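PDB 1TPY: cyclopropane mycolic acid synthase MmaA2 from Mycobacterium tuberculosis, which converts a double bond of mycolic acids into a cis cyclopropane ring, using a methylene group taken from S-adenosyl-L-methionine. Local coordinates for residues Asp237-Ala242 against Lys264-Cys269; Glu245-Ala250 against Val258-Met263. All coordinates share one frame; numbering follows the deposited sequence.

In the fold
Both contacts belong to the helices packed to one side of the Rossmann-like methyltransferase sheet. They share helix 256-275: its 264-269 part packs against helix 229-245 in contact 1, while its earlier turns, 258-263, meet the short helix 247-253 in contact 2. Their centres lie 10 Å apart, and they touch where Met263 CE reaches Ala240 O at 3.3 Å. Contact 1 faces the cetyl-trimethyl-ammonium pocket and holds Cys269, an active-site residue by similarity; its Trp239 side chain is about 7 Å from the bound S-adenosylhomocysteine. Contact 2 lies farther out, away from the annotated sites: its centre is about 22 Å from that of the chain, against about 16 Å for contact 1.

Contact 1 of 2, residues Asp237-Ala242 against Lys264-Cys269; sequences DLWAEA and KYLTGC. With 16A (cetyl-trimethyl-ammonium), chain D.
Thr267 OG1 is hydrogen-bonded to Met263 O, one turn back in its own helix, and the same rotation (chi1 54°) turns the methyl CG2 toward Ala240 CB, at 4.0 Å. The two helices form an antiparallel pair in the helical layer of this Rossmann-like methyltransferase: the axes of the segments 237-242 and 264-269 come within 8.6 Å, with 153° between their directions. At Ala240 the side chain is a single methyl, and Leu266 lies directly against the backbone there. Leu266 CB packs on Ala240 CB at 3.9 Å, and CD1 lies 3.6 Å from Ala240 CA. With chi1 at -62°, CG stands beside the backbone N, and the two methyls part company: CD1 goes to the backbone of Ala240, while CD2 turns toward the Trp239 indole, approaching CE3 obliquely, and also rests over one face of the neighbouring Tyr265 ring, toward its rim.

On the pocket side, Trp239, Tyr265 and Cys269 line the cetyl-trimethyl-ammonium site, and both rings present edges to the alkyl tail of the detergent. Tyr33, part of the S-adenosylmethionine site, ties them together: it meets Trp239 edge-to-face, and its OH is hydrogen-bonded to Tyr265 OH. The tail's terminal carbon C1 sits 4.0 Å from Trp239 CZ3, near the indole plane. Two carbons farther along, the SG of Cys269, an active-site residue by similarity, touches 16A C3 at 3.6 Å.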
ATOM      1  N   ASP A 237      -6.910   5.269  13.344  1.00 23.04           N
ATOM      2  CA  ASP A 237      -7.535   6.194  14.287  1.00 24.41           C
ATOM      3  C   ASP A 237      -7.097   7.616  13.940  1.00 25.45           C
ATOM      4  O   ASP A 237      -7.908   8.545  13.919  1.00 25.92           O
ATOM      5  CB  ASP A 237      -7.114   5.898  15.739  1.00 26.83           C
ATOM      6  CG  ASP A 237      -7.641   4.564  16.256  1.00 27.58           C
ATOM      7  OD1 ASP A 237      -8.725   4.134  15.818  1.00 26.18           O
ATOM      8  OD2 ASP A 237      -6.972   3.959  17.121  1.00 29.02           O
ATOM      9  N   LEU A 238      -5.804   7.777  13.676  1.00 23.62           N
ATOM     10  CA  LEU A 238      -5.257   9.084  13.344  1.00 24.40           C
ATOM     11  C   LEU A 238      -5.864   9.643  12.056  1.00 23.44           C
ATOM     12  O   LEU A 238      -6.193  10.830  11.987  1.00 23.84           O
ATOM     13  CB  LEU A 238      -3.729   8.997  13.252  1.00 22.74           C
ATOM     14  CG  LEU A 238      -3.062   8.779  14.616  1.00 24.46           C
ATOM     15  CD1 LEU A 238      -1.639   8.325  14.433  1.00 24.97           C
ATOM     16  CD2 LEU A 238      -3.107  10.069  15.430  1.00 25.32           C
ATOM     17  N   TRP A 239      -6.029   8.791  11.046  1.00 22.68           N
ATOM     18  CA  TRP A 239      -6.625   9.235   9.790  1.00 22.46           C
ATOM     19  C   TRP A 239      -8.075   9.620  10.046  1.00 21.63           C
ATOM     20  O   TRP A 239      -8.538  10.658   9.594  1.00 23.25           O
ATOM     21  CB  TRP A 239      -6.591   8.128   8.730  1.00 20.09           C
ATOM     22  CG  TRP A 239      -5.256   7.870   8.124  1.00 19.70           C
ATOM     23  CD1 TRP A 239      -4.170   8.712   8.112  1.00 18.77           C
ATOM     24  CD2 TRP A 239      -4.871   6.709   7.386  1.00 17.66           C
ATOM     25  NE1 TRP A 239      -3.137   8.138   7.410  1.00 16.43           N
ATOM     26  CE2 TRP A 239      -3.540   6.909   6.954  1.00 17.52           C
ATOM     27  CE3 TRP A 239      -5.524   5.515   7.045  1.00 16.82           C
ATOM     28  CZ2 TRP A 239      -2.848   5.957   6.201  1.00 17.93           C
ATOM     29  CZ3 TRP A 239      -4.839   4.569   6.298  1.00 18.51           C
ATOM     30  CH2 TRP A 239      -3.511   4.796   5.882  1.00 17.35           C
ATOM     31  N   ALA A 240      -8.787   8.770  10.775  1.00 22.87           N
ATOM     32  CA  ALA A 240     -10.184   9.027  11.087  1.00 22.02           C
ATOM     33  C   ALA A 240     -10.338  10.361  11.817  1.00 23.04           C
ATOM     34  O   ALA A 240     -11.173  11.186  11.454  1.00 21.66           O
ATOM     35  CB  ALA A 240     -10.736   7.898  11.948  1.00 23.49           C
ATOM     36  N   GLU A 241      -9.526  10.555  12.850  1.00 23.10           N
ATOM     37  CA  GLU A 241      -9.558  11.771  13.652  1.00 25.04           C
ATOM     38  C   GLU A 241      -9.273  13.022  12.828  1.00 25.39           C
ATOM     39  O   GLU A 241      -9.944  14.043  12.985  1.00 26.52           O
ATOM     40  CB  GLU A 241      -8.547  11.653  14.793  1.00 25.46           C
ATOM     41  CG  GLU A 241      -8.360  12.912  15.619  1.00 29.01           C
ATOM     42  CD  GLU A 241      -7.472  12.670  16.835  1.00 31.43           C
ATOM     43  OE1 GLU A 241      -6.343  12.161  16.664  1.00 33.58           O
ATOM     44  OE2 GLU A 241      -7.906  12.989  17.962  1.00 32.34           O
ATOM     45  N   ALA A 242      -8.278  12.947  11.950  1.00 24.30           N
ATOM     46  CA  ALA A 242      -7.940  14.097  11.123  1.00 23.71           C
ATOM     47  C   ALA A 242      -9.119  14.448  10.229  1.00 25.05           C
ATOM     48  O   ALA A 242      -9.508  15.617  10.134  1.00 24.59           O
ATOM     49  CB  ALA A 242      -6.710  13.799  10.282  1.00 21.80           C
ATOM     50  N   LYS A 264     -16.887   6.079   8.152  1.00 25.52           N
ATOM     51  CA  LYS A 264     -17.394   4.733   8.396  1.00 25.65           C
ATOM     52  C   LYS A 264     -16.313   3.723   8.021  1.00 24.43           C
ATOM     53  O   LYS A 264     -16.088   2.738   8.731  1.00 23.29           O
ATOM     54  CB  LYS A 264     -18.651   4.483   7.553  1.00 27.85           C
ATOM     55  CG  LYS A 264     -19.232   3.073   7.677  1.00 27.76           C
ATOM     56  CD  LYS A 264     -20.488   2.924   6.826  1.00 27.52           C
ATOM     57  CE  LYS A 264     -20.994   1.484   6.813  1.00 29.36           C
ATOM     58  NZ  LYS A 264     -22.268   1.355   6.032  1.00 30.96           N
ATOM     59  N   TYR A 265     -15.638   3.975   6.902  1.00 22.97           N
ATOM     60  CA  TYR A 265     -14.585   3.080   6.441  1.00 22.84           C
ATOM     61  C   TYR A 265     -13.358   3.136   7.349  1.00 23.46           C
ATOM     62  O   TYR A 265     -12.848   2.100   7.765  1.00 23.76           O
ATOM     63  CB  TYR A 265     -14.226   3.407   4.980  1.00 21.34           C
ATOM     64  CG  TYR A 265     -12.749   3.480   4.621  1.00 21.20           C
ATOM     65  CD1 TYR A 265     -11.867   2.441   4.924  1.00 21.02           C
ATOM     66  CD2 TYR A 265     -12.248   4.583   3.922  1.00 22.02           C
ATOM     67  CE1 TYR A 265     -10.525   2.496   4.541  1.00 19.94           C
ATOM     68  CE2 TYR A 265     -10.908   4.648   3.530  1.00 21.23           C
ATOM     69  CZ  TYR A 265     -10.055   3.602   3.845  1.00 21.89           C
ATOM     70  OH  TYR A 265      -8.736   3.679   3.467  1.00 21.61           O
ATOM     71  N   LEU A 266     -12.902   4.337   7.681  1.00 23.76           N
ATOM     72  CA  LEU A 266     -11.719   4.460   8.525  1.00 25.46           C
ATOM     73  C   LEU A 266     -11.906   3.861   9.919  1.00 24.90           C
ATOM     74  O   LEU A 266     -11.073   3.082  10.373  1.00 26.34           O
ATOM     75  CB  LEU A 266     -11.295   5.931   8.635  1.00 22.91           C
ATOM     76  CG  LEU A 266     -10.891   6.631   7.331  1.00 22.35           C
ATOM     77  CD1 LEU A 266     -10.566   8.084   7.639  1.00 20.92           C
ATOM     78  CD2 LEU A 266      -9.686   5.941   6.687  1.00 21.68           C
ATOM     79  N   THR A 267     -12.992   4.222  10.598  1.00 24.72           N
ATOM     80  CA  THR A 267     -13.243   3.705  11.940  1.00 25.22           C
ATOM     81  C   THR A 267     -13.557   2.215  11.910  1.00 25.78           C
ATOM     82  O   THR A 267     -13.165   1.479  12.811  1.00 24.92           O
ATOM     83  CB  THR A 267     -14.405   4.454  12.636  1.00 25.54           C
ATOM     84  OG1 THR A 267     -15.570   4.415  11.804  1.00 28.16           O
ATOM     85  CG2 THR A 267     -14.026   5.904  12.891  1.00 23.98           C
ATOM     86  N   GLY A 268     -14.259   1.768  10.871  1.00 24.96           N
ATOM     87  CA  GLY A 268     -14.583   0.359  10.771  1.00 25.82           C
ATOM     88  C   GLY A 268     -13.329  -0.499  10.677  1.00 27.73           C
ATOM     89  O   GLY A 268     -13.189  -1.494  11.396  1.00 28.52           O
ATOM     90  N   CYS A 269     -12.410  -0.112   9.795  1.00 25.58           N
ATOM     91  CA  CYS A 269     -11.170  -0.856   9.617  1.00 24.75           C
ATOM     92  C   CYS A 269     -10.324  -0.843  10.881  1.00 24.56           C
ATOM     93  O   CYS A 269      -9.656  -1.830  11.196  1.00 24.55           O
ATOM     94  CB  CYS A 269     -10.371  -0.289   8.444  1.00 23.48           C
ATOM     95  SG  CYS A 269     -11.173  -0.539   6.847  1.00 26.23           S
TER
HETATM   96  C1  16A D1901      -6.796   1.213   5.563  1.00 28.91           C
HETATM   97  C2  16A D1901      -7.492   0.154   4.709  1.00 29.99           C
HETATM   98  C3  16A D1901      -7.842  -1.076   5.561  1.00 30.46           C
HETATM   99  C4  16A D1901      -8.561  -2.199   4.826  1.00 29.63           C
HETATM  100  C5  16A D1901      -8.842  -3.348   5.809  1.00 28.27           C
HETATM  101  C6  16A D1901      -9.566  -4.567   5.217  1.00 27.62           C
HETATM  102  C7  16A D1901     -11.011  -4.388   4.685  1.00 26.89           C
HETATM  103  C8  16A D1901     -11.553  -5.442   3.688  1.00 27.69           C
HETATM  104  C9  16A D1901     -10.671  -5.777   2.462  1.00 27.18           C
HETATM  105  C10 16A D1901     -10.418  -4.629   1.456  1.00 26.67           C
HETATM  106  C11 16A D1901      -9.199  -4.803   0.516  1.00 28.97           C
HETATM  107  C12 16A D1901      -8.698  -3.513  -0.154  1.00 31.66           C
HETATM  108  C13 16A D1901      -7.450  -2.953   0.537  1.00 33.07           C
HETATM  109  C14 16A D1901      -7.021  -1.622  -0.077  1.00 35.34           C
HETATM  110  C15 16A D1901      -5.949  -1.021   0.846  1.00 36.54           C
HETATM  111  C16 16A D1901      -5.612   0.393   0.330  1.00 37.00           C
HETATM  112  N1  16A D1901      -4.636   1.390   0.949  1.00 37.05           N
HETATM  113  C17 16A D1901      -4.396   2.644   0.533  1.00 37.68           C
HETATM  114  C18 16A D1901      -4.911   1.562   2.427  1.00 36.84           C
HETATM  115  C19 16A D1901      -3.246   0.796   0.890  1.00 36.17           C

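Contact 2 of 2, residues Glu245-Ala250 against Val258-Met263; sequences EHKSEA and VYERYM
Lys247 and Tyr259 both swing CG anti to the backbone N (chi1 177° and 168°), and this sends the two side chains into the gap between their helices, where they cross at about a right angle. The aliphatic part of the lysine lies over one face of the phenol. Its CG stands 3.8 Å from the ring centroid and 18° off the normal, a CH-pi contact, and CD follows at 3.6 Å from Tyr259 CE2. Beyond CD the chain bends and brings NZ back along the same ring, 3.6 Å from Tyr259 CD2. From there the ammonium faces Glu260 OE1 at 4.0 Å, a long salt bridge, with a further weak ion pair to Glu256.

The opposite face of the ring is taken by Met263 CG, which comes from the next turn of the tyrosine's own helix, so the phenol is clamped between a lysine and a methionine. Ala250 adds its CB at 3.7 Å from Tyr259 CD1, approaching obliquely, and itself rests on Phe22 and Leu25. The lysine's helix starts just after His246, at the N-cap position, whose O accepts Ala250 N at 2.7 Å. Gln244, at the end of the preceding helix, also touches Tyr259. Two consecutive helices, joined by a two-residue link, thus meet here: short helix 247-253 packs against the first turns of helix 256-275, with the Tyr259 ring wedged between them.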
ATOM      1  N   GLU A 245     -11.733  16.024  12.164  1.00 26.95           N
ATOM      2  CA  GLU A 245     -11.367  17.391  12.489  1.00 27.44           C
ATOM      3  C   GLU A 245     -11.614  18.309  11.289  1.00 27.25           C
ATOM      4  O   GLU A 245     -11.764  19.521  11.451  1.00 26.63           O
ATOM      5  CB  GLU A 245      -9.905  17.463  12.923  1.00 29.17           C
ATOM      6  CG  GLU A 245      -9.644  16.907  14.315  1.00 30.64           C
ATOM      7  CD  GLU A 245     -10.540  17.537  15.369  1.00 33.79           C
ATOM      8  OE1 GLU A 245     -11.691  17.076  15.543  1.00 33.98           O
ATOM      9  OE2 GLU A 245     -10.097  18.507  16.019  1.00 35.89           O
ATOM     10  N   HIS A 246     -11.670  17.722  10.093  1.00 25.33           N
ATOM     11  CA  HIS A 246     -11.908  18.473   8.863  1.00 24.80           C
ATOM     12  C   HIS A 246     -13.291  18.206   8.275  1.00 25.37           C
ATOM     13  O   HIS A 246     -13.490  18.333   7.062  1.00 24.73           O
ATOM     14  CB  HIS A 246     -10.849  18.127   7.808  1.00 26.03           C
ATOM     15  CG  HIS A 246      -9.472  18.589   8.162  1.00 27.15           C
ATOM     16  ND1 HIS A 246      -8.719  17.992   9.149  1.00 27.66           N
ATOM     17  CD2 HIS A 246      -8.732  19.625   7.697  1.00 28.91           C
ATOM     18  CE1 HIS A 246      -7.574  18.641   9.279  1.00 29.95           C
ATOM     19  NE2 HIS A 246      -7.558  19.636   8.409  1.00 29.33           N
ATOM     20  N   LYS A 247     -14.242  17.844   9.131  1.00 25.02           N
ATOM     21  CA  LYS A 247     -15.595  17.542   8.679  1.00 28.19           C
ATOM     22  C   LYS A 247     -16.169  18.576   7.721  1.00 28.47           C
ATOM     23  O   LYS A 247     -16.607  18.229   6.627  1.00 28.57           O
ATOM     24  CB  LYS A 247     -16.540  17.371   9.874  1.00 29.19           C
ATOM     25  CG  LYS A 247     -17.993  17.116   9.475  1.00 31.02           C
ATOM     26  CD  LYS A 247     -18.793  16.537  10.638  1.00 33.82           C
ATOM     27  CE  LYS A 247     -20.289  16.608  10.390  1.00 34.01           C
ATOM     28  NZ  LYS A 247     -20.672  16.020   9.074  1.00 39.91           N
ATOM     29  N   SER A 248     -16.163  19.844   8.121  1.00 29.93           N
ATOM     30  CA  SER A 248     -16.709  20.893   7.262  1.00 31.02           C
ATOM     31  C   SER A 248     -15.949  21.009   5.941  1.00 30.61           C
ATOM     32  O   SER A 248     -16.563  21.146   4.885  1.00 31.51           O
ATOM     33  CB  SER A 248     -16.725  22.241   8.002  1.00 31.90           C
ATOM     34  OG  SER A 248     -15.461  22.534   8.569  1.00 33.81           O
ATOM     35  N   GLU A 249     -14.619  20.943   5.995  1.00 31.30           N
ATOM     36  CA  GLU A 249     -13.805  21.023   4.779  1.00 31.85           C
ATOM     37  C   GLU A 249     -14.149  19.845   3.864  1.00 33.05           C
ATOM     38  O   GLU A 249     -14.282  20.003   2.642  1.00 33.29           O
ATOM     39  CB  GLU A 249     -12.305  20.982   5.111  1.00 33.32           C
ATOM     40  CG  GLU A 249     -11.774  22.178   5.901  1.00 35.96           C
ATOM     41  CD  GLU A 249     -12.264  22.199   7.343  1.00 39.71           C
ATOM     42  OE1 GLU A 249     -11.968  23.178   8.060  1.00 39.59           O
ATOM     43  OE2 GLU A 249     -12.941  21.237   7.763  1.00 40.26           O
ATOM     44  N   ALA A 250     -14.300  18.666   4.465  1.00 32.03           N
ATOM     45  CA  ALA A 250     -14.633  17.456   3.718  1.00 32.85           C
ATOM     46  C   ALA A 250     -15.963  17.625   2.989  1.00 33.05           C
ATOM     47  O   ALA A 250     -16.081  17.307   1.805  1.00 32.43           O
ATOM     48  CB  ALA A 250     -14.707  16.265   4.665  1.00 31.25           C
ATOM     49  N   VAL A 258     -19.989  11.577   1.357  1.00 32.65           N
ATOM     50  CA  VAL A 258     -18.628  11.083   1.198  1.00 30.92           C
ATOM     51  C   VAL A 258     -17.899  11.144   2.534  1.00 29.69           C
ATOM     52  O   VAL A 258     -17.157  10.231   2.890  1.00 28.31           O
ATOM     53  CB  VAL A 258     -17.853  11.903   0.146  1.00 31.36           C
ATOM     54  CG1 VAL A 258     -16.370  11.555   0.197  1.00 30.55           C
ATOM     55  CG2 VAL A 258     -18.414  11.608  -1.241  1.00 29.96           C
ATOM     56  N   TYR A 259     -18.119  12.226   3.272  1.00 29.00           N
ATOM     57  CA  TYR A 259     -17.495  12.384   4.576  1.00 28.87           C
ATOM     58  C   TYR A 259     -17.844  11.185   5.449  1.00 28.55           C
ATOM     59  O   TYR A 259     -16.957  10.512   5.971  1.00 29.23           O
ATOM     60  CB  TYR A 259     -17.985  13.660   5.262  1.00 26.53           C
ATOM     61  CG  TYR A 259     -17.591  13.726   6.719  1.00 25.96           C
ATOM     62  CD1 TYR A 259     -16.282  14.022   7.095  1.00 24.27           C
ATOM     63  CD2 TYR A 259     -18.515  13.429   7.724  1.00 25.32           C
ATOM     64  CE1 TYR A 259     -15.898  14.017   8.431  1.00 22.61           C
ATOM     65  CE2 TYR A 259     -18.142  13.419   9.060  1.00 24.90           C
ATOM     66  CZ  TYR A 259     -16.833  13.714   9.407  1.00 23.99           C
ATOM     67  OH  TYR A 259     -16.464  13.715  10.731  1.00 25.36           O
ATOM     68  N   GLU A 260     -19.142  10.924   5.598  1.00 27.43           N
ATOM     69  CA  GLU A 260     -19.610   9.813   6.417  1.00 27.59           C
ATOM     70  C   GLU A 260     -19.134   8.464   5.877  1.00 27.30           C
ATOM     71  O   GLU A 260     -18.823   7.558   6.651  1.00 27.06           O
ATOM     72  CB  GLU A 260     -21.143   9.824   6.521  1.00 28.25           C
ATOM     73  CG  GLU A 260     -21.717  11.040   7.251  1.00 30.29           C
ATOM     74  CD  GLU A 260     -21.298  11.133   8.723  1.00 31.97           C
ATOM     75  OE1 GLU A 260     -21.572  12.178   9.354  1.00 33.45           O
ATOM     76  OE2 GLU A 260     -20.703  10.172   9.257  1.00 32.11           O
ATOM     77  N   ARG A 261     -19.079   8.329   4.556  1.00 26.34           N
ATOM     78  CA  ARG A 261     -18.620   7.082   3.956  1.00 27.64           C
ATOM     79  C   ARG A 261     -17.185   6.773   4.402  1.00 27.03           C
ATOM     80  O   ARG A 261     -16.891   5.658   4.832  1.00 26.44           O
ATOM     81  CB  ARG A 261     -18.695   7.170   2.429  1.00 30.14           C
ATOM     82  CG  ARG A 261     -18.184   5.938   1.702  1.00 32.92           C
ATOM     83  CD  ARG A 261     -19.014   5.671   0.458  1.00 38.08           C
ATOM     84  NE  ARG A 261     -18.937   6.762  -0.505  1.00 41.05           N
ATOM     85  CZ  ARG A 261     -19.983   7.263  -1.156  1.00 41.69           C
ATOM     86  NH1 ARG A 261     -21.198   6.777  -0.948  1.00 40.58           N
ATOM     87  NH2 ARG A 261     -19.812   8.252  -2.022  1.00 42.91           N
ATOM     88  N   TYR A 262     -16.298   7.761   4.309  1.00 25.89           N
ATOM     89  CA  TYR A 262     -14.915   7.564   4.710  1.00 24.81           C
ATOM     90  C   TYR A 262     -14.732   7.406   6.218  1.00 25.66           C
ATOM     91  O   TYR A 262     -13.885   6.626   6.657  1.00 25.20           O
ATOM     92  CB  TYR A 262     -14.030   8.689   4.159  1.00 26.35           C
ATOM     93  CG  TYR A 262     -13.537   8.385   2.756  1.00 26.40           C
ATOM     94  CD1 TYR A 262     -14.423   8.345   1.679  1.00 28.01           C
ATOM     95  CD2 TYR A 262     -12.200   8.056   2.521  1.00 26.82           C
ATOM     96  CE1 TYR A 262     -13.993   7.977   0.397  1.00 28.58           C
ATOM     97  CE2 TYR A 262     -11.757   7.687   1.249  1.00 27.49           C
ATOM     98  CZ  TYR A 262     -12.661   7.650   0.189  1.00 29.69           C
ATOM     99  OH  TYR A 262     -12.232   7.298  -1.073  1.00 28.76           O
ATOM    100  N   MET A 263     -15.523   8.123   7.016  1.00 24.41           N
ATOM    101  CA  MET A 263     -15.423   7.984   8.466  1.00 24.42           C
ATOM    102  C   MET A 263     -15.859   6.571   8.836  1.00 24.35           C
ATOM    103  O   MET A 263     -15.282   5.938   9.715  1.00 25.78           O
ATOM    104  CB  MET A 263     -16.315   9.001   9.186  1.00 25.03           C
ATOM    105  CG  MET A 263     -15.818  10.442   9.111  1.00 25.11           C
ATOM    106  SD  MET A 263     -14.107  10.615   9.670  1.00 23.13           S
ATOM    107  CE  MET A 263     -14.291  10.201  11.417  1.00 19.33           C
TER